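Histidinol-phosphatase (Bordetella pertussis, PDB 3FVV) probably catalyses the magnesium-dependent dephosphorylation of L-histidinol phosphate to L-histidinol, the penultimate step of histidine biosynthesis. Local coordinates at residues A25-L28 against A29-G32; E82-R86 against D87-P91; V162-N165 against Q166-A169; G208-E211 against I212-R216. All blocks are in the same frame, centred on the assembly; numbering follows the deposited sequence.

Overall arrangement
The four contacts sample both parts of a SerB-type HAD phosphatase. Interactions 1 and 2 belong to the helical cap, on helices 20-30 and 74-89. Their centres are about 13 Å apart and they touch: Phe27 CZ packs 3.5 Å from Glu83 OE2, and Arg30 NH2 lies 3.9 Å from Val88 CG2. Interactions 3 and 4 sit on helices of the Rossmann-like core, with centres about 26 Å apart and no direct contact. Interaction 3 lies about 33 Å from interaction 1 and 30 Å from interaction 2, centre to centre, across the middle of the chain. In this superfamily the active site lies between cap and core.

Interaction 1: residues A25-L28 against A29-G32; sequences ADFL and ARTG
At the C-terminal end of helix 20-30, the first helix of the cap inserted into this HAD phosphatase, Asp26 and Arg30 form an i to i+4 salt bridge one turn apart. Asp26 OD2 reaches Arg30 NH1 at 2.6 Å, while OD1 of the same carboxylate pairs with Arg41 of helix 37-53, so the acid is shared between two arginines and ties two cap helices together. The carboxylate is turned 51° from the guanidinium plane. Arg30 gets there by a bend at chi3 (-50°), which brings NH1 to the Asp26 carboxylate and lays one face of the guanidinium on the backbone of Phe27. Phe27 CA lies 3.5 Å above that face of the Arg30 guanidinium, off toward the rim, and Arg30 NH2 comes 3.9 Å from Phe27 CD1 near the plane of the phenyl ring. The ring and guanidinium planes stand nearly perpendicular, so this is an edge approach and not a stack. Phe84 of helix 74-89 meets the phenyl ring as well.

The backbone shows where the helix runs out. Ala29 N and Arg30 N still make regular bonds to the carbonyls of Ala25 and Asp26. Thr31 is the first residue to leave helical angles, and its N makes a weak bond to Leu28 O at 3.4 Å. That same carbonyl receives a CA-H contact from the following residue, with Gly32 CA 3.2 Å from Leu28 O.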
# COMPACT_ATOMS: atom_id res chain seq x y z
N ALA A 25 7.39 -4.49 10.22
CA ALA A 25 7.49 -5.63 11.14
C ALA A 25 8.91 -5.87 11.54
O ALA A 25 9.26 -6.08 12.74
CB ALA A 25 6.93 -6.90 10.47
N ASP A 26 9.78 -5.85 10.54
CA ASP A 26 11.17 -6.11 10.78
C ASP A 26 11.80 -4.99 11.60
O ASP A 26 12.66 -5.24 12.43
CB ASP A 26 11.93 -6.25 9.46
CG ASP A 26 13.35 -6.69 9.67
OD1 ASP A 26 13.55 -7.72 10.33
OD2 ASP A 26 14.25 -5.97 9.23
N PHE A 27 11.36 -3.76 11.36
CA PHE A 27 11.83 -2.61 12.12
C PHE A 27 11.46 -2.75 13.60
O PHE A 27 12.28 -2.52 14.50
CB PHE A 27 11.30 -1.32 11.52
CG PHE A 27 11.41 -0.13 12.43
CD1 PHE A 27 12.53 0.68 12.38
CD2 PHE A 27 10.40 0.20 13.30
CE1 PHE A 27 12.64 1.75 13.18
CE2 PHE A 27 10.53 1.29 14.11
CZ PHE A 27 11.64 2.06 14.05
N LEU A 28 10.22 -3.13 13.88
CA LEU A 28 9.79 -3.35 15.27
C LEU A 28 10.55 -4.53 15.90
O LEU A 28 11.01 -4.43 17.06
CB LEU A 28 8.27 -3.57 15.37
CG LEU A 28 7.36 -2.40 14.95
CD1 LEU A 28 5.94 -2.90 14.86
CD2 LEU A 28 7.45 -1.27 15.92
N ALA A 29 10.76 -5.60 15.14
CA ALA A 29 11.55 -6.77 15.63
C ALA A 29 12.99 -6.35 16.06
O ALA A 29 13.43 -6.60 17.21
CB ALA A 29 11.61 -7.89 14.56
N ARG A 30 13.70 -5.76 15.09
CA ARG A 30 15.08 -5.26 15.22
C ARG A 30 15.31 -4.32 16.35
O ARG A 30 16.39 -4.17 16.82
CB ARG A 30 15.45 -4.35 14.03
CG ARG A 30 16.27 -4.94 13.00
CD ARG A 30 17.12 -3.86 12.22
NE ARG A 30 16.47 -2.64 11.68
CZ ARG A 30 15.51 -2.61 10.76
NH1 ARG A 30 14.92 -3.71 10.31
NH2 ARG A 30 15.09 -1.44 10.31
N THR A 31 14.29 -3.57 16.69
CA THR A 31 14.45 -2.39 17.43
C THR A 31 13.98 -2.38 18.91
O THR A 31 13.66 -1.32 19.41
CB THR A 31 13.75 -1.33 16.55
OG1 THR A 31 14.56 -0.19 16.40
CG2 THR A 31 12.41 -0.99 16.99
N GLY A 32 13.86 -3.44 19.68
CA GLY A 32 13.07 -4.57 19.52
C GLY A 32 11.86 -4.25 20.45
O GLY A 32 11.93 -4.18 21.69

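Interaction 2: residues E82-R86 against D87-P91; sequences EEFMR and DVIRP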
# COMPACT_ATOMS: atom_id res chain seq x y z
N GLU A 82 7.76 7.50 13.29
CA GLU A 82 8.62 8.58 12.82
C GLU A 82 10.05 8.13 12.66
O GLU A 82 10.70 8.45 11.71
CB GLU A 82 8.60 9.81 13.75
CG GLU A 82 7.25 10.48 13.87
CD GLU A 82 7.17 11.45 15.05
OE1 GLU A 82 8.21 11.78 15.65
OE2 GLU A 82 6.04 11.86 15.43
N GLU A 83 10.55 7.33 13.57
CA GLU A 83 11.89 6.83 13.41
C GLU A 83 12.00 5.93 12.17
O GLU A 83 12.98 5.95 11.48
CB GLU A 83 12.25 6.06 14.71
CG GLU A 83 13.60 5.35 14.67
CD GLU A 83 13.76 4.41 15.91
OE1 GLU A 83 13.15 4.72 16.98
OE2 GLU A 83 14.42 3.34 15.80
N PHE A 84 10.98 5.09 11.95
CA PHE A 84 10.84 4.25 10.78
C PHE A 84 10.84 5.08 9.50
O PHE A 84 11.47 4.70 8.52
CB PHE A 84 9.54 3.44 10.91
CG PHE A 84 9.18 2.59 9.70
CD1 PHE A 84 10.00 1.52 9.32
CD2 PHE A 84 8.03 2.80 9.03
CE1 PHE A 84 9.69 0.70 8.28
CE2 PHE A 84 7.66 1.97 7.91
CZ PHE A 84 8.49 0.92 7.55
N MET A 85 10.13 6.19 9.53
CA MET A 85 10.08 7.03 8.34
C MET A 85 11.46 7.56 8.06
O MET A 85 11.94 7.47 6.94
CB MET A 85 9.13 8.22 8.48
CG MET A 85 7.67 7.87 8.32
SD MET A 85 7.15 7.27 6.68
CE MET A 85 7.30 8.87 5.81
N ARG A 86 12.12 8.06 9.11
CA ARG A 86 13.45 8.69 8.98
C ARG A 86 14.55 7.72 8.54
O ARG A 86 15.46 8.10 7.79
CB ARG A 86 13.80 9.32 10.34
CG ARG A 86 15.18 9.74 10.56
CD ARG A 86 15.47 10.28 12.06
NE ARG A 86 14.33 11.09 12.46
CZ ARG A 86 13.42 10.78 13.40
NH1 ARG A 86 13.54 9.74 14.22
NH2 ARG A 86 12.40 11.59 13.56
N ASP A 87 14.50 6.48 9.02
CA ASP A 87 15.65 5.53 8.91
C ASP A 87 15.40 4.50 7.80
O ASP A 87 16.33 3.96 7.24
CB ASP A 87 15.89 4.75 10.22
CG ASP A 87 16.40 5.63 11.33
OD1 ASP A 87 16.72 6.79 11.00
OD2 ASP A 87 16.51 5.20 12.50
N VAL A 88 14.14 4.21 7.49
CA VAL A 88 13.83 3.23 6.46
C VAL A 88 13.12 3.83 5.24
O VAL A 88 13.56 3.68 4.12
CB VAL A 88 12.97 2.09 7.06
CG1 VAL A 88 12.68 0.99 5.96
CG2 VAL A 88 13.66 1.49 8.25
N ILE A 89 12.01 4.50 5.43
CA ILE A 89 11.22 4.87 4.28
C ILE A 89 11.89 6.02 3.52
O ILE A 89 12.17 5.90 2.31
CB ILE A 89 9.76 5.20 4.64
CG1 ILE A 89 9.07 3.95 5.26
CG2 ILE A 89 8.99 5.68 3.42
CD1 ILE A 89 8.92 2.72 4.33
N ARG A 90 12.13 7.14 4.21
CA ARG A 90 12.63 8.33 3.53
C ARG A 90 13.85 8.11 2.64
O ARG A 90 13.86 8.57 1.51
CB ARG A 90 12.98 9.45 4.49
CG ARG A 90 11.84 10.13 4.96
CD ARG A 90 11.97 11.65 4.93
NE ARG A 90 10.60 12.14 4.93
CZ ARG A 90 9.98 12.68 3.88
NH1 ARG A 90 8.74 13.06 4.01
NH2 ARG A 90 10.59 12.86 2.72
N PRO A 91 14.85 7.40 3.13
CA PRO A 91 15.99 7.23 2.25
C PRO A 91 15.72 6.31 1.07
O PRO A 91 16.60 6.16 0.26
CB PRO A 91 17.04 6.56 3.15
CG PRO A 91 16.59 6.84 4.57
CD PRO A 91 15.09 6.87 4.49
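Phe84 and Ile89 make the tight side of this contact. Ile89 CG1 lies over one face of the phenyl ring, 4.0 Å from the Phe84 centroid, in a CH-pi contact 28° off the ring normal, and Ile89 CD1 continues to within 3.7 Å of Phe84 CZ. Val88 comes in obliquely, its CB 3.8 Å from Phe84 CE1. Met85, bent at chi2 and chi3, carries its sulfur forward, toward the C-terminal end of the helix, where SD rests 3.9 Å from Ile89 CB. Trp24 and His81 meet the Phe84 ring edge-to-face, and Ile125 of helix 119-128 covers Met85 and Ile89.

Here helix 74-89 of the cap widens into a pi-type turn. Phe84 O accepts from two amides, Val88 N at 2.9 Å and Ile89 N at 3.1 Å, the second lying in the carbonyl plane. Arg90 N then bonds to Met85 O, five residues back, at 2.8 Å. The widened turn is consistent with Ile89, five residues on, lying over the Phe84 ring.

The flank of Glu83, Arg86 and Asp87 is looser, with Arg86 and Asp87 exposed. Glu83 and Asp87 bring their carboxylates near each other without bonding, OE2 of Glu83 lying 4.3 Å from OD2 of Asp87. Glu83 OE1 is taken up in a salt bridge with Arg33, which probably eases that repulsion. Arg86 runs alongside Asp87 through its methylenes, while its guanidinium nitrogens stay clear of the acid.

Interaction 3: residues V162-N165 against Q166-A169; sequences VRVN and QWLA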
# COMPACT_ATOMS: atom_id res chain seq x y z
N VAL A 162 -13.34 -2.39 -4.89
CA VAL A 162 -14.43 -1.98 -4.00
C VAL A 162 -14.08 -0.65 -3.26
O VAL A 162 -14.82 0.33 -3.31
CB VAL A 162 -14.76 -3.16 -3.00
CG1 VAL A 162 -15.80 -2.78 -1.93
CG2 VAL A 162 -15.23 -4.37 -3.79
N ARG A 163 -12.89 -0.60 -2.63
CA ARG A 163 -12.54 0.54 -1.83
C ARG A 163 -12.42 1.81 -2.68
O ARG A 163 -12.83 2.86 -2.27
CB ARG A 163 -11.23 0.27 -1.05
CG ARG A 163 -11.43 -0.71 0.07
CD ARG A 163 -12.22 -0.03 1.26
NE ARG A 163 -11.52 1.18 1.67
CZ ARG A 163 -10.45 1.22 2.47
NH1 ARG A 163 -9.95 0.12 2.98
NH2 ARG A 163 -9.82 2.36 2.73
N VAL A 164 -11.86 1.69 -3.87
CA VAL A 164 -11.72 2.83 -4.74
C VAL A 164 -13.13 3.31 -5.11
O VAL A 164 -13.40 4.53 -5.12
CB VAL A 164 -10.90 2.47 -6.00
CG1 VAL A 164 -11.06 3.54 -7.01
CG2 VAL A 164 -9.39 2.27 -5.64
N ASN A 165 -14.04 2.39 -5.46
CA ASN A 165 -15.40 2.84 -5.88
C ASN A 165 -16.16 3.48 -4.68
O ASN A 165 -16.82 4.55 -4.82
CB ASN A 165 -16.19 1.75 -6.58
CG ASN A 165 -15.59 1.37 -7.96
OD1 ASN A 165 -15.48 0.16 -8.31
ND2 ASN A 165 -15.21 2.37 -8.73
N GLN A 166 -15.99 2.90 -3.49
CA GLN A 166 -16.61 3.49 -2.29
C GLN A 166 -16.07 4.87 -2.02
O GLN A 166 -16.83 5.76 -1.74
CB GLN A 166 -16.46 2.60 -1.08
CG GLN A 166 -17.14 1.29 -1.27
CD GLN A 166 -16.91 0.30 -0.17
OE1 GLN A 166 -15.81 0.16 0.38
NE2 GLN A 166 -17.98 -0.47 0.13
N TRP A 167 -14.74 5.07 -2.15
CA TRP A 167 -14.16 6.38 -1.91
C TRP A 167 -14.66 7.47 -2.90
O TRP A 167 -15.02 8.57 -2.50
CB TRP A 167 -12.63 6.25 -1.91
CG TRP A 167 -11.89 7.47 -2.13
CD1 TRP A 167 -11.75 8.51 -1.27
CD2 TRP A 167 -11.14 7.79 -3.28
NE1 TRP A 167 -10.95 9.48 -1.84
CE2 TRP A 167 -10.56 9.06 -3.08
CE3 TRP A 167 -10.92 7.14 -4.49
CZ2 TRP A 167 -9.79 9.69 -4.03
CZ3 TRP A 167 -10.13 7.77 -5.44
CH2 TRP A 167 -9.59 9.04 -5.20
N LEU A 168 -14.69 7.16 -4.17
CA LEU A 168 -15.16 8.12 -5.14
C LEU A 168 -16.61 8.54 -4.82
O LEU A 168 -16.96 9.72 -4.86
CB LEU A 168 -15.05 7.54 -6.56
CG LEU A 168 -13.61 7.39 -7.06
CD1 LEU A 168 -13.53 6.47 -8.27
CD2 LEU A 168 -12.93 8.76 -7.33
N ALA A 169 -17.45 7.57 -4.48
CA ALA A 169 -18.87 7.88 -4.22
C ALA A 169 -19.00 8.79 -2.98
O ALA A 169 -19.75 9.76 -2.96
CB ALA A 169 -19.64 6.60 -4.04
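The indole of Trp167 meets Val164 at its edge, where Val164 O lies near the ring plane, 3.7 Å from Trp167 CE3. His133 also meets the indole, with the ring planes at about 55°, and side chains of strands 5-9 and 110-115 pack on it. A second flat group, the Gln166 amide, lies against Val162: Gln166 CD is 3.7 Å from Val162 CG1, the two side chains running side by side in the same direction. Gln166 is extended beyond CG, with CG placed anti to the carbonyl carbon (chi1 -62°), and this lays the chain back over the preceding turn, where CG comes 3.2 Å from Val162 O. Its OE1 is 3.7 Å from Arg163 CD, a touch on the methylene and not on the guanidinium, whose plane stands 38° from the amide. Arg163 bends away at chi2 and chi3, and its NH1 bonds to the carbonyls of Ala136 and Thr153.

On the buried side Val164 and Leu168 point the same way, CG1 of Val164 lying 4.0 Å from Leu168 CD1. Both reach the sheet, Val164 on Leu8 and Val114 and Leu168 on Leu6 and Leu110. Four regular i to i+4 backbone bonds hold the turns, the shortest being Gln166 N to Val162 O at 2.8 Å.

Val164, Trp167 and Leu168 of helix 158-170 face the parallel strands 5-9 and 110-115 of the mixed sheet, as helices do in the Rossmann-like core of HAD hydrolases, where the chain leads on here to strand 180-185.

Interaction 4: residues G208-E211 against I212-R216; sequences GLRE and IAQAR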
# COMPACT_ATOMS: atom_id res chain seq x y z
N GLY A 208 5.39 -12.24 -13.75
CA GLY A 208 4.01 -12.54 -14.10
C GLY A 208 3.29 -11.36 -14.68
O GLY A 208 2.63 -11.48 -15.72
N LEU A 209 3.40 -10.20 -14.03
CA LEU A 209 2.69 -9.04 -14.51
C LEU A 209 3.32 -8.49 -15.79
O LEU A 209 2.61 -7.97 -16.65
CB LEU A 209 2.58 -7.97 -13.43
CG LEU A 209 1.81 -6.69 -13.83
CD1 LEU A 209 0.35 -7.01 -14.12
CD2 LEU A 209 1.91 -5.60 -12.73
N ARG A 210 4.65 -8.58 -15.91
CA ARG A 210 5.32 -8.09 -17.12
C ARG A 210 4.77 -8.83 -18.35
O ARG A 210 4.52 -8.23 -19.38
CB ARG A 210 6.83 -8.26 -17.04
CG ARG A 210 7.58 -7.55 -18.19
CD ARG A 210 9.09 -7.69 -18.02
NE ARG A 210 9.58 -7.18 -16.74
CZ ARG A 210 9.93 -5.91 -16.49
NH1 ARG A 210 9.82 -4.97 -17.42
NH2 ARG A 210 10.34 -5.55 -15.26
N GLU A 211 4.56 -10.14 -18.20
CA GLU A 211 4.00 -10.97 -19.28
C GLU A 211 2.59 -10.52 -19.67
O GLU A 211 2.29 -10.32 -20.84
CB GLU A 211 3.97 -12.40 -18.78
CG GLU A 211 3.22 -13.39 -19.64
CD GLU A 211 3.66 -14.84 -19.35
OE1 GLU A 211 4.27 -15.10 -18.28
OE2 GLU A 211 3.40 -15.71 -20.22
N ILE A 212 1.76 -10.30 -18.66
CA ILE A 212 0.41 -9.80 -18.87
C ILE A 212 0.40 -8.41 -19.51
O ILE A 212 -0.40 -8.17 -20.42
CB ILE A 212 -0.36 -9.73 -17.54
CG1 ILE A 212 -0.65 -11.16 -17.06
CG2 ILE A 212 -1.63 -8.88 -17.69
CD1 ILE A 212 -0.88 -11.26 -15.60
N ALA A 213 1.30 -7.52 -19.04
CA ALA A 213 1.43 -6.18 -19.63
C ALA A 213 1.78 -6.26 -21.11
O ALA A 213 1.16 -5.58 -21.94
CB ALA A 213 2.48 -5.40 -18.93
N GLN A 214 2.79 -7.05 -21.44
CA GLN A 214 3.21 -7.13 -22.82
C GLN A 214 2.07 -7.73 -23.62
O GLN A 214 1.68 -7.17 -24.63
CB GLN A 214 4.49 -7.92 -22.97
CG GLN A 214 5.63 -7.16 -22.40
CD GLN A 214 6.90 -7.99 -22.25
OE1 GLN A 214 6.88 -9.20 -22.42
NE2 GLN A 214 8.01 -7.32 -21.91
N ALA A 215 1.45 -8.78 -23.11
CA ALA A 215 0.38 -9.40 -23.89
C ALA A 215 -0.60 -8.32 -24.24
O ALA A 215 -0.93 -8.18 -25.38
CB ALA A 215 -0.31 -10.53 -23.14
N ARG A 216 -1.04 -7.53 -23.26
CA ARG A 216 -2.14 -6.61 -23.49
C ARG A 216 -1.72 -5.23 -23.96
O ARG A 216 -2.54 -4.35 -24.04
CB ARG A 216 -2.97 -6.46 -22.22
CG ARG A 216 -3.34 -7.76 -21.60
CD ARG A 216 -4.36 -7.59 -20.50
NE ARG A 216 -4.56 -8.88 -19.86
CZ ARG A 216 -5.37 -9.14 -18.83
NH1 ARG A 216 -6.14 -8.21 -18.25
NH2 ARG A 216 -5.42 -10.39 -18.39
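Arg210 and Gln214 meet one turn apart on helix 207-216, the crossover helix of a beta-alpha-beta unit between strands 199-203 and 219-221. Arg210 sends its CG anti to the backbone N (chi1 -170°), continues straight through chi2, then bends at chi3. This leaves its methylenes facing Gln214 while the guanidinium turns away to a salt bridge with Asp222, just beyond the second strand. Gln214 takes the other choice at chi1, with CG anti to the carbonyl carbon, and runs extended back along the helix. Its amide nitrogen comes to the aliphatic part of the arginine, with NE2 3.8 Å from Arg210 CG, and its own CG lies 3.4 Å from Arg210 O. The amide and guanidinium planes are 64° apart, so the two do not stack.

Toward the sheet, Leu209, also with chi1 near 180°, packs on Ala202 of the first strand and on Val188; Leu209 CD1 stays a loose 4.4 Å from Ile212 CB. Ala213, small and buried, packs beside it on Ala202 and Val220. Regular i to i+4 backbone bonds run through the segment, with Ala213 N 2.8 Å from Leu209 O. Ile212 has its CG1 anti to the carbonyl carbon (chi1 -70°), pointing back toward the start of the helix, and CG1 and CD1 fold over the glycine backbone until CD1 lies 3.5 Å from Gly208 O.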